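Local coordinates for antifreeze protein (Uncultured bacterium, PDB 6EIO), which probably binds to the surface of ice crystals, through two faces of its fold, as a bacterial antifreeze protein, at residues I18-T29 with D96-V106; L30-G41 with G210-V219. All coordinates share one frame; numbering follows the deposited sequence. Where two conformers were deposited one is given.

Overall arrangement
Both contacts involve the N-terminal part of the chain. Residues 18-29 run as an extended loop along the outside of the fold and meet the end of helix 81-99 and the loop after it in interaction 1. The chain continues directly into 30-41, which enters strand 36-40 and pairs with strand 207-214 in interaction 2. The segments alternate along the sequence: 18-29, 30-41, 96-106, 210-219. The contact centres lie about 22 Å apart. Interaction 1 is at the surface and interaction 2 is buried among the parallel strands. Together they show one N-terminal run passing from a surface covering into the beta-solenoid of an ice-binding-like domain.

Interaction 1. Residues I18-T29 with D96-V106; sequences IPLQTTVQTPIT and DAAARVASDMV
P19 CG and V106 CG2 meet, 3.6 Å apart. Q21 lies across the same valine, and its amide carbonyl is held by the backbone of L121 in the neighbouring strand. At T22 and T23 the chain wraps round the carboxylate of D104. D104 OD2 takes both backbone N-H groups: T22 N comes nearly along the C-O axis, while T23 N uses the syn lone pair in an almost straight bond (172°). T23 OG1, anti to its carbonyl carbon (chi1 -60°), donates to D104 OD1 at 2.6 Å. Further on, Q25 and R100 lie side by side and point opposite ways, their amide and guanidinium planes well tilted against each other. The bent Q25 side chain (chi2 -58°) turns OE1 to R100 NH1, 3.0 Å away. R100 NH1 also donates to T26 O at 2.8 Å, and R100 NH2 reaches P27 O from above its carbonyl plane. I28 CG1 lies over one face of this guanidinium, toward its rim, 3.5 Å from R100 NH2, while I28 CD1 packs on A97 CB. R100 also grips D96 side-on: R100 NE bonds to D96 OD1 at 3.0 Å, and R100 NH2 to D96 OD2. A leucine in place of R100 would probably cost the carbonyls of T26 and P27 their arginine donors and leave the D96 carboxylate without its counter-charge. Two waters link D96 OD2 to the chain round T29. The result is an extended N-terminal segment bound along the helix end and following loop of an ice-binding-like beta-solenoid with its flanking helix.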
loop_
_atom_site.group_PDB
_atom_site.type_symbol
_atom_site.label_atom_id
_atom_site.label_comp_id
_atom_site.label_asym_id
_atom_site.label_seq_id
_atom_site.Cartn_x
_atom_site.Cartn_y
_atom_site.Cartn_z
ATOM N N ILE A 18 3.489 -4.125 -21.910
ATOM C CA ILE A 18 3.920 -3.001 -21.071
ATOM C C ILE A 18 5.224 -2.428 -21.626
ATOM O O ILE A 18 6.244 -3.137 -21.610
ATOM C CB ILE A 18 4.133 -3.475 -19.618
ATOM C CG1 ILE A 18 2.856 -4.101 -19.039
ATOM C CG2 ILE A 18 4.652 -2.345 -18.734
ATOM C CD1 ILE A 18 1.721 -3.127 -18.865
ATOM N N PRO A 19 5.262 -1.168 -22.104
ATOM C CA PRO A 19 6.528 -0.610 -22.598
ATOM C C PRO A 19 7.432 -0.238 -21.429
ATOM O O PRO A 19 7.029 -0.246 -20.265
ATOM C CB PRO A 19 6.102 0.626 -23.395
ATOM C CG PRO A 19 4.887 1.091 -22.691
ATOM C CD PRO A 19 4.173 -0.177 -22.208
ATOM N N LEU A 20 8.684 0.075 -21.759
ATOM C CA LEU A 20 9.687 0.444 -20.770
ATOM C C LEU A 20 9.823 1.962 -20.730
ATOM O O LEU A 20 10.204 2.593 -21.720
ATOM C CB LEU A 20 11.020 -0.218 -21.087
ATOM C CG LEU A 20 12.102 -0.018 -20.034
ATOM C CD1 LEU A 20 11.642 -0.431 -18.629
ATOM C CD2 LEU A 20 13.329 -0.816 -20.450
ATOM N N GLN A 21 9.509 2.542 -19.578
ATOM C CA GLN A 21 9.538 3.981 -19.391
ATOM C C GLN A 21 10.959 4.493 -19.189
ATOM O O GLN A 21 11.837 3.796 -18.681
ATOM C CB GLN A 21 8.669 4.360 -18.184
ATOM C CG GLN A 21 7.207 4.019 -18.412
ATOM C CD GLN A 21 6.333 4.336 -17.218
ATOM O OE1 GLN A 21 6.456 5.402 -16.618
ATOM N NE2 GLN A 21 5.424 3.430 -16.894
ATOM N N THR A 22 11.167 5.754 -19.591
ATOM C CA THR A 22 12.428 6.424 -19.315
ATOM C C THR A 22 12.336 7.411 -18.166
ATOM O O THR A 22 13.333 7.607 -17.468
ATOM C CB THR A 22 12.953 7.174 -20.545
ATOM O OG1 THR A 22 11.966 8.115 -20.989
ATOM C CG2 THR A 22 13.328 6.208 -21.651
ATOM N N THR A 23 11.182 8.026 -17.926
ATOM C CA THR A 23 11.096 8.979 -16.827
ATOM C C THR A 23 11.339 8.260 -15.506
ATOM O O THR A 23 10.731 7.222 -15.231
ATOM C CB THR A 23 9.721 9.640 -16.811
ATOM O OG1 THR A 23 9.529 10.323 -18.048
ATOM C CG2 THR A 23 9.595 10.615 -15.653
ATOM N N VAL A 24 12.211 8.825 -14.687
ATOM C CA VAL A 24 12.554 8.276 -13.386
ATOM C C VAL A 24 11.638 8.930 -12.351
ATOM O O VAL A 24 11.733 10.129 -12.113
ATOM C CB VAL A 24 14.033 8.540 -13.072
ATOM C CG1 VAL A 24 14.402 8.077 -11.668
ATOM C CG2 VAL A 24 14.925 7.880 -14.100
ATOM N N GLN A 25 10.754 8.147 -11.732
ATOM C CA GLN A 25 9.947 8.668 -10.646
ATOM C C GLN A 25 10.805 8.833 -9.402
ATOM O O GLN A 25 11.618 7.962 -9.074
ATOM C CB GLN A 25 8.807 7.703 -10.309
ATOM C CG GLN A 25 7.729 7.671 -11.365
ATOM C CD GLN A 25 7.131 9.030 -11.606
ATOM O OE1 GLN A 25 6.726 9.712 -10.673
ATOM N NE2 GLN A 25 7.098 9.449 -12.866
ATOM N N THR A 26 10.623 9.960 -8.721
ATOM C CA THR A 26 11.221 10.153 -7.415
ATOM C C THR A 26 10.406 9.385 -6.373
ATOM O O THR A 26 9.224 9.080 -6.579
ATOM C CB THR A 26 11.233 11.637 -7.041
ATOM O OG1 THR A 26 9.886 12.108 -6.999
ATOM C CG2 THR A 26 12.049 12.458 -8.036
ATOM N N PRO A 27 11.003 9.080 -5.226
ATOM C CA PRO A 27 10.210 8.509 -4.141
ATOM C C PRO A 27 9.092 9.462 -3.752
ATOM O O PRO A 27 9.154 10.672 -3.983
ATOM C CB PRO A 27 11.231 8.339 -3.005
ATOM C CG PRO A 27 12.564 8.325 -3.686
ATOM C CD PRO A 27 12.413 9.251 -4.848
ATOM N N ILE A 28 8.050 8.895 -3.160
ATOM C CA ILE A 28 6.955 9.673 -2.586
ATOM C C ILE A 28 7.232 9.829 -1.095
ATOM O O ILE A 28 7.199 8.851 -0.339
ATOM C CB ILE A 28 5.600 9.010 -2.831
ATOM C CG1 ILE A 28 5.333 8.992 -4.330
ATOM C CG2 ILE A 28 4.480 9.753 -2.081
ATOM C CD1 ILE A 28 4.159 8.158 -4.718
ATOM N N THR A 29 7.507 11.052 -0.656
ATOM C CA THR A 29 7.749 11.327 0.755
ATOM C C THR A 29 6.502 10.991 1.562
ATOM O O THR A 29 5.429 11.531 1.270
ATOM C CB THR A 29 8.055 12.828 0.881
ATOM O OG1 THR A 29 9.292 13.117 0.233
ATOM C CG2 THR A 29 8.165 13.244 2.330
ATOM N N ASP A 96 0.493 14.046 -3.870
ATOM C CA ASP A 96 1.705 13.945 -4.681
ATOM C C ASP A 96 1.569 12.799 -5.674
ATOM O O ASP A 96 1.713 12.969 -6.891
ATOM C CB ASP A 96 2.887 13.744 -3.702
ATOM C CG ASP A 96 4.233 13.487 -4.359
ATOM O OD1 ASP A 96 4.386 13.729 -5.562
ATOM O OD2 ASP A 96 5.136 13.004 -3.640
ATOM N N ALA A 97 1.241 11.621 -5.162
ATOM C CA ALA A 97 1.090 10.446 -6.013
ATOM C C ALA A 97 0.064 10.685 -7.107
ATOM O O ALA A 97 0.305 10.351 -8.269
ATOM C CB ALA A 97 0.688 9.246 -5.156
ATOM N N ALA A 98 -1.093 11.250 -6.748
ATOM C CA ALA A 98 -2.187 11.407 -7.701
ATOM C C ALA A 98 -1.880 12.450 -8.769
ATOM O O ALA A 98 -2.454 12.395 -9.864
ATOM C CB ALA A 98 -3.464 11.794 -6.958
ATOM N N ALA A 99 -1.025 13.423 -8.470
ATOM C CA ALA A 99 -0.754 14.515 -9.391
ATOM C C ALA A 99 0.351 14.203 -10.376
ATOM O O ALA A 99 0.521 14.949 -11.346
ATOM C CB ALA A 99 -0.366 15.773 -8.614
ATOM N N ARG A 100 1.114 13.141 -10.172
ATOM C CA ARG A 100 2.243 12.900 -11.053
ATOM C C ARG A 100 1.782 12.639 -12.477
ATOM O O ARG A 100 0.782 11.960 -12.704
ATOM C CB ARG A 100 3.072 11.748 -10.540
ATOM C CG ARG A 100 3.707 12.167 -9.265
ATOM C CD ARG A 100 4.574 11.133 -8.712
ATOM N NE ARG A 100 5.226 11.628 -7.506
ATOM C CZ ARG A 100 6.410 11.202 -7.095
ATOM N NH1 ARG A 100 7.061 10.282 -7.795
ATOM N NH2 ARG A 100 6.929 11.651 -5.956
ATOM N N VAL A 101 2.531 13.188 -13.431
ATOM C CA VAL A 101 2.300 12.961 -14.850
ATOM C C VAL A 101 3.645 12.806 -15.541
ATOM O O VAL A 101 4.647 13.371 -15.108
ATOM C CB VAL A 101 1.505 14.110 -15.519
ATOM C CG1 VAL A 101 0.073 14.155 -15.017
ATOM C CG2 VAL A 101 2.193 15.455 -15.297
ATOM N N ALA A 102 3.658 12.055 -16.638
ATOM C CA ALA A 102 4.835 11.940 -17.474
ATOM C C ALA A 102 4.386 11.564 -18.870
ATOM O O ALA A 102 3.424 10.818 -19.047
ATOM C CB ALA A 102 5.779 10.859 -16.953
ATOM N N SER A 103 5.119 12.058 -19.870
ATOM C CA SER A 103 4.731 11.814 -21.258
ATOM C C SER A 103 4.739 10.330 -21.600
ATOM O O SER A 103 4.012 9.896 -22.505
ATOM C CB SER A 103 5.662 12.565 -22.209
ATOM O OG SER A 103 7.008 12.155 -22.050
ATOM N N ASP A 104 5.567 9.549 -20.911
ATOM C CA ASP A 104 5.716 8.122 -21.153
ATOM C C ASP A 104 5.000 7.258 -20.108
ATOM O O ASP A 104 5.240 6.049 -20.049
ATOM C CB ASP A 104 7.198 7.751 -21.258
ATOM C CG ASP A 104 8.015 8.144 -20.014
ATOM O OD1 ASP A 104 7.637 9.091 -19.306
ATOM O OD2 ASP A 104 9.046 7.504 -19.738
ATOM N N MET A 105 4.106 7.833 -19.306
ATOM C CA MET A 105 3.382 7.010 -18.353
ATOM C C MET A 105 2.502 6.005 -19.088
ATOM O O MET A 105 2.123 6.190 -20.250
ATOM C CB MET A 105 2.545 7.872 -17.426
ATOM C CG MET A 105 1.287 8.367 -18.049
ATOM S SD MET A 105 0.347 9.289 -16.840
ATOM C CE MET A 105 1.032 10.848 -16.870
ATOM N N VAL A 106 2.173 4.925 -18.390
ATOM C CA VAL A 106 1.480 3.797 -18.984
ATOM C C VAL A 106 0.110 3.630 -18.354
ATOM O O VAL A 106 -0.011 3.581 -17.127
ATOM C CB VAL A 106 2.346 2.534 -18.861
ATOM C CG1 VAL A 106 1.591 1.281 -19.255
ATOM C CG2 VAL A 106 3.588 2.694 -19.727
HETATM O O HOH W 1 6.466 7.890 -16.909
HETATM O O HOH W 2 6.433 12.281 -13.224
HETATM O O HOH W 3 7.691 13.211 -2.662
HETATM O O HOH W 4 4.696 13.341 -0.851
#

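Interaction 2. Residues L30-G41 with G210-V219; sequences LGSANNFAVIAG and GRALARNGAV. With SO4 (sulfate ion), chain F.
R211 reaches across to N34, in the loop ahead of strand 36-40. Its CB lies near the carbonyl oxygens of A37 and F36. CG and CD run past F36 O, which is 3.2 Å from R211 CD. The side chain stays extended from CG to NE (chi2 -180°, chi3 -177°), which carries the guanidinium as far as N34. There N34 O takes two bonds in the guanidinium plane: R211 NH2 meets it on a lone pair at 2.9 Å, whereas R211 NE, 3.1 Å from it, comes from above the carbonyl plane. R211 NH1 bonds to T193 OG1 in the adjoining strand; L30 CD1 lies over one face, toward the rim, 3.4 Å from R211 NH1. Strands 38-40 and 211-214 run parallel, as neighbouring rungs do in the beta-solenoid of ice-binding-like proteins. A212 N bonds to A37 O, I39 N to A212 O at 2.9 Å, and A214 N to I39 O. V38 and A212 point to one side of the strands; I39 and L213 point to the other, where I39 CG1 packs 3.7 Å from L213 CD2. A40 CB rests on V219 CG2 at 3.8 Å, beyond the loop after A214. At G41 the chains are so close that a side chain would run into R215 O. G41 N donates to G217 O, 3.0 Å away. R215 NH2 bonds to a sulfate, probably from crystallisation liquor.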
loop_
_atom_site.group_PDB
_atom_site.type_symbol
_atom_site.label_atom_id
_atom_site.label_comp_id
_atom_site.label_asym_id
_atom_site.label_seq_id
_atom_site.Cartn_x
_atom_site.Cartn_y
_atom_site.Cartn_z
ATOM N N LEU A 30 6.647 10.149 2.582
ATOM C CA LEU A 30 5.565 9.796 3.490
ATOM C C LEU A 30 5.639 10.557 4.802
ATOM O O LEU A 30 4.728 10.439 5.631
ATOM C CB LEU A 30 5.576 8.289 3.779
ATOM C CG LEU A 30 5.465 7.401 2.545
ATOM C CD1 LEU A 30 5.572 5.940 2.971
ATOM C CD2 LEU A 30 4.191 7.639 1.740
ATOM N N GLY A 31 6.694 11.330 5.006
ATOM C CA GLY A 31 6.777 12.114 6.214
ATOM C C GLY A 31 6.661 11.255 7.462
ATOM O O GLY A 31 7.297 10.196 7.601
ATOM N N SER A 32 5.840 11.735 8.393
ATOM C CA SER A 32 5.690 11.073 9.678
ATOM C C SER A 32 4.923 9.751 9.589
ATOM O O SER A 32 4.776 9.078 10.613
ATOM C CB SER A 32 5.042 12.055 10.662
ATOM O OG SER A 32 3.783 12.472 10.192
ATOM N N ALA A 33 4.469 9.346 8.401
ATOM C CA ALA A 33 3.893 8.026 8.234
ATOM C C ALA A 33 4.936 6.942 8.043
ATOM O O ALA A 33 4.556 5.772 8.039
ATOM C CB ALA A 33 2.895 8.001 7.075
ATOM N N ASN A 34 6.232 7.270 7.903
ATOM C CA ASN A 34 7.159 6.243 7.420
ATOM C C ASN A 34 7.314 5.057 8.373
ATOM O O ASN A 34 7.609 3.948 7.917
ATOM C CB ASN A 34 8.541 6.794 7.039
ATOM C CG ASN A 34 9.172 5.988 5.886
ATOM O OD1 ASN A 34 8.653 5.998 4.771
ATOM N ND2 ASN A 34 10.258 5.271 6.161
ATOM N N ASN A 35 7.188 5.265 9.682
ATOM C CA ASN A 35 7.375 4.174 10.630
ATOM C C ASN A 35 6.073 3.488 11.025
ATOM O O ASN A 35 6.093 2.578 11.869
ATOM C CB ASN A 35 8.199 4.663 11.834
ATOM C CG ASN A 35 9.610 4.998 11.429
ATOM O OD1 ASN A 35 10.293 4.168 10.848
ATOM N ND2 ASN A 35 10.083 6.179 11.782
ATOM N N PHE A 36 4.960 3.882 10.408
ATOM C CA PHE A 36 3.683 3.207 10.582
ATOM C C PHE A 36 3.515 2.085 9.567
ATOM O O PHE A 36 3.721 2.286 8.367
ATOM C CB PHE A 36 2.511 4.167 10.383
ATOM C CG PHE A 36 2.289 5.115 11.539
ATOM C CD1 PHE A 36 1.450 4.744 12.575
ATOM C CD2 PHE A 36 2.908 6.363 11.570
ATOM C CE1 PHE A 36 1.233 5.607 13.638
ATOM C CE2 PHE A 36 2.671 7.231 12.622
ATOM C CZ PHE A 36 1.836 6.845 13.661
ATOM N N ALA A 37 3.078 0.922 10.063
ATOM C CA ALA A 37 2.576 -0.133 9.188
ATOM C C ALA A 37 1.125 0.094 8.772
ATOM O O ALA A 37 0.739 -0.320 7.667
ATOM C CB ALA A 37 2.715 -1.489 9.871
ATOM N N VAL A 38 0.313 0.685 9.654
ATOM C CA VAL A 38 -1.119 0.843 9.431
ATOM C C VAL A 38 -1.551 2.189 9.989
ATOM O O VAL A 38 -1.198 2.519 11.128
ATOM C CB VAL A 38 -1.915 -0.287 10.119
ATOM C CG1 VAL A 38 -3.422 -0.054 9.945
ATOM C CG2 VAL A 38 -1.524 -1.657 9.567
ATOM N N ILE A 39 -2.318 2.948 9.206
ATOM C CA ILE A 39 -2.976 4.170 9.660
ATOM C C ILE A 39 -4.404 4.148 9.137
ATOM O O ILE A 39 -4.631 3.769 7.985
ATOM C CB ILE A 39 -2.285 5.459 9.130
ATOM C CG1 ILE A 39 -0.869 5.566 9.678
ATOM C CG2 ILE A 39 -3.130 6.693 9.434
ATOM C CD1 ILE A 39 -0.080 6.769 9.191
ATOM N N ALA A 40 -5.354 4.570 9.971
ATOM C CA ALA A 40 -6.732 4.752 9.553
ATOM C C ALA A 40 -7.236 6.124 9.980
ATOM O O ALA A 40 -6.637 6.809 10.817
ATOM C CB ALA A 40 -7.629 3.654 10.137
ATOM N N GLY A 41 -8.387 6.493 9.423
ATOM C CA GLY A 41 -9.054 7.734 9.763
ATOM C C GLY A 41 -10.250 7.556 10.682
ATOM O O GLY A 41 -10.328 8.195 11.731
ATOM N N GLY A 210 4.898 -3.620 3.641
ATOM C CA GLY A 210 4.465 -2.330 3.124
ATOM C C GLY A 210 3.718 -1.568 4.203
ATOM O O GLY A 210 4.058 -1.678 5.386
ATOM N N ARG A 211 2.719 -0.797 3.774
ATOM C CA ARG A 211 1.916 0.007 4.689
ATOM C C ARG A 211 0.506 0.075 4.150
ATOM O O ARG A 211 0.299 0.175 2.934
ATOM C CB ARG A 211 2.423 1.449 4.806
ATOM C CG ARG A 211 3.865 1.547 5.223
ATOM C CD ARG A 211 4.287 3.003 5.315
ATOM N NE ARG A 211 5.700 3.110 5.644
ATOM C CZ ARG A 211 6.676 2.921 4.769
ATOM N NH1 ARG A 211 6.391 2.635 3.492
ATOM N NH2 ARG A 211 7.943 3.036 5.155
ATOM N N ALA A 212 -0.458 0.094 5.069
ATOM C CA ALA A 212 -1.870 0.294 4.739
ATOM C C ALA A 212 -2.288 1.615 5.364
ATOM O O ALA A 212 -2.466 1.690 6.578
ATOM C CB ALA A 212 -2.712 -0.856 5.264
ATOM N N LEU A 213 -2.423 2.647 4.525
ATOM C CA LEU A 213 -2.632 4.024 4.980
ATOM C C LEU A 213 -3.981 4.500 4.427
ATOM O O LEU A 213 -4.082 4.854 3.247
ATOM C CB LEU A 213 -1.482 4.919 4.505
ATOM C CG LEU A 213 -0.079 4.406 4.836
ATOM C CD1 LEU A 213 0.979 5.341 4.281
ATOM C CD2 LEU A 213 0.137 4.185 6.340
ATOM N N ALA A 214 -5.005 4.483 5.275
ATOM C CA ALA A 214 -6.338 4.914 4.900
ATOM C C ALA A 214 -6.569 6.317 5.451
ATOM O O ALA A 214 -6.408 6.566 6.647
ATOM C CB ALA A 214 -7.385 3.949 5.451
ATOM N N ARG A 215 -6.944 7.234 4.567
ATOM C CA ARG A 215 -7.105 8.623 4.968
ATOM C C ARG A 215 -8.392 8.851 5.751
ATOM O O ARG A 215 -8.360 9.301 6.903
ATOM C CB ARG A 215 -7.057 9.546 3.754
ATOM C CG ARG A 215 -5.659 9.650 3.150
ATOM C CD ARG A 215 -5.617 10.607 1.960
ATOM N NE ARG A 215 -6.152 11.920 2.330
ATOM C CZ ARG A 215 -6.577 12.839 1.481
ATOM N NH1 ARG A 215 -6.461 12.630 0.185
ATOM N NH2 ARG A 215 -7.117 13.959 1.941
ATOM N N ASN A 216 -9.541 8.588 5.124
ATOM C CA ASN A 216 -10.795 9.009 5.727
ATOM C C ASN A 216 -11.637 7.872 6.265
ATOM O O ASN A 216 -12.513 8.114 7.101
ATOM C CB ASN A 216 -11.579 9.871 4.741
ATOM C CG ASN A 216 -10.842 11.151 4.430
ATOM O OD1 ASN A 216 -10.093 11.681 5.267
ATOM N ND2 ASN A 216 -11.018 11.651 3.225
ATOM N N GLY A 217 -11.387 6.646 5.816
ATOM C CA GLY A 217 -12.139 5.495 6.244
ATOM C C GLY A 217 -11.387 4.604 7.205
ATOM O O GLY A 217 -10.532 5.055 7.978
ATOM N N ALA A 218 -11.765 3.338 7.179
ATOM C CA ALA A 218 -11.388 2.384 8.201
ATOM C C ALA A 218 -10.413 1.363 7.651
ATOM O O ALA A 218 -10.452 1.024 6.460
ATOM C CB ALA A 218 -12.622 1.635 8.688
ATOM N N VAL A 219 -9.598 0.805 8.539
ATOM C CA VAL A 219 -8.832 -0.395 8.234
ATOM C C VAL A 219 -9.453 -1.561 8.987
ATOM O O VAL A 219 -9.602 -1.518 10.215
ATOM C CB VAL A 219 -7.335 -0.247 8.547
ATOM C CG1 VAL A 219 -6.619 -1.559 8.264
ATOM C CG2 VAL A 219 -6.728 0.850 7.689
HETATM S S SO4 F . -7.398 17.498 0.485
HETATM O O1 SO4 F . -8.329 18.433 -0.147
HETATM O O2 SO4 F . -6.053 17.701 -0.061
HETATM O O3 SO4 F . -7.854 16.127 0.271
HETATM O O4 SO4 F . -7.383 17.776 1.924
#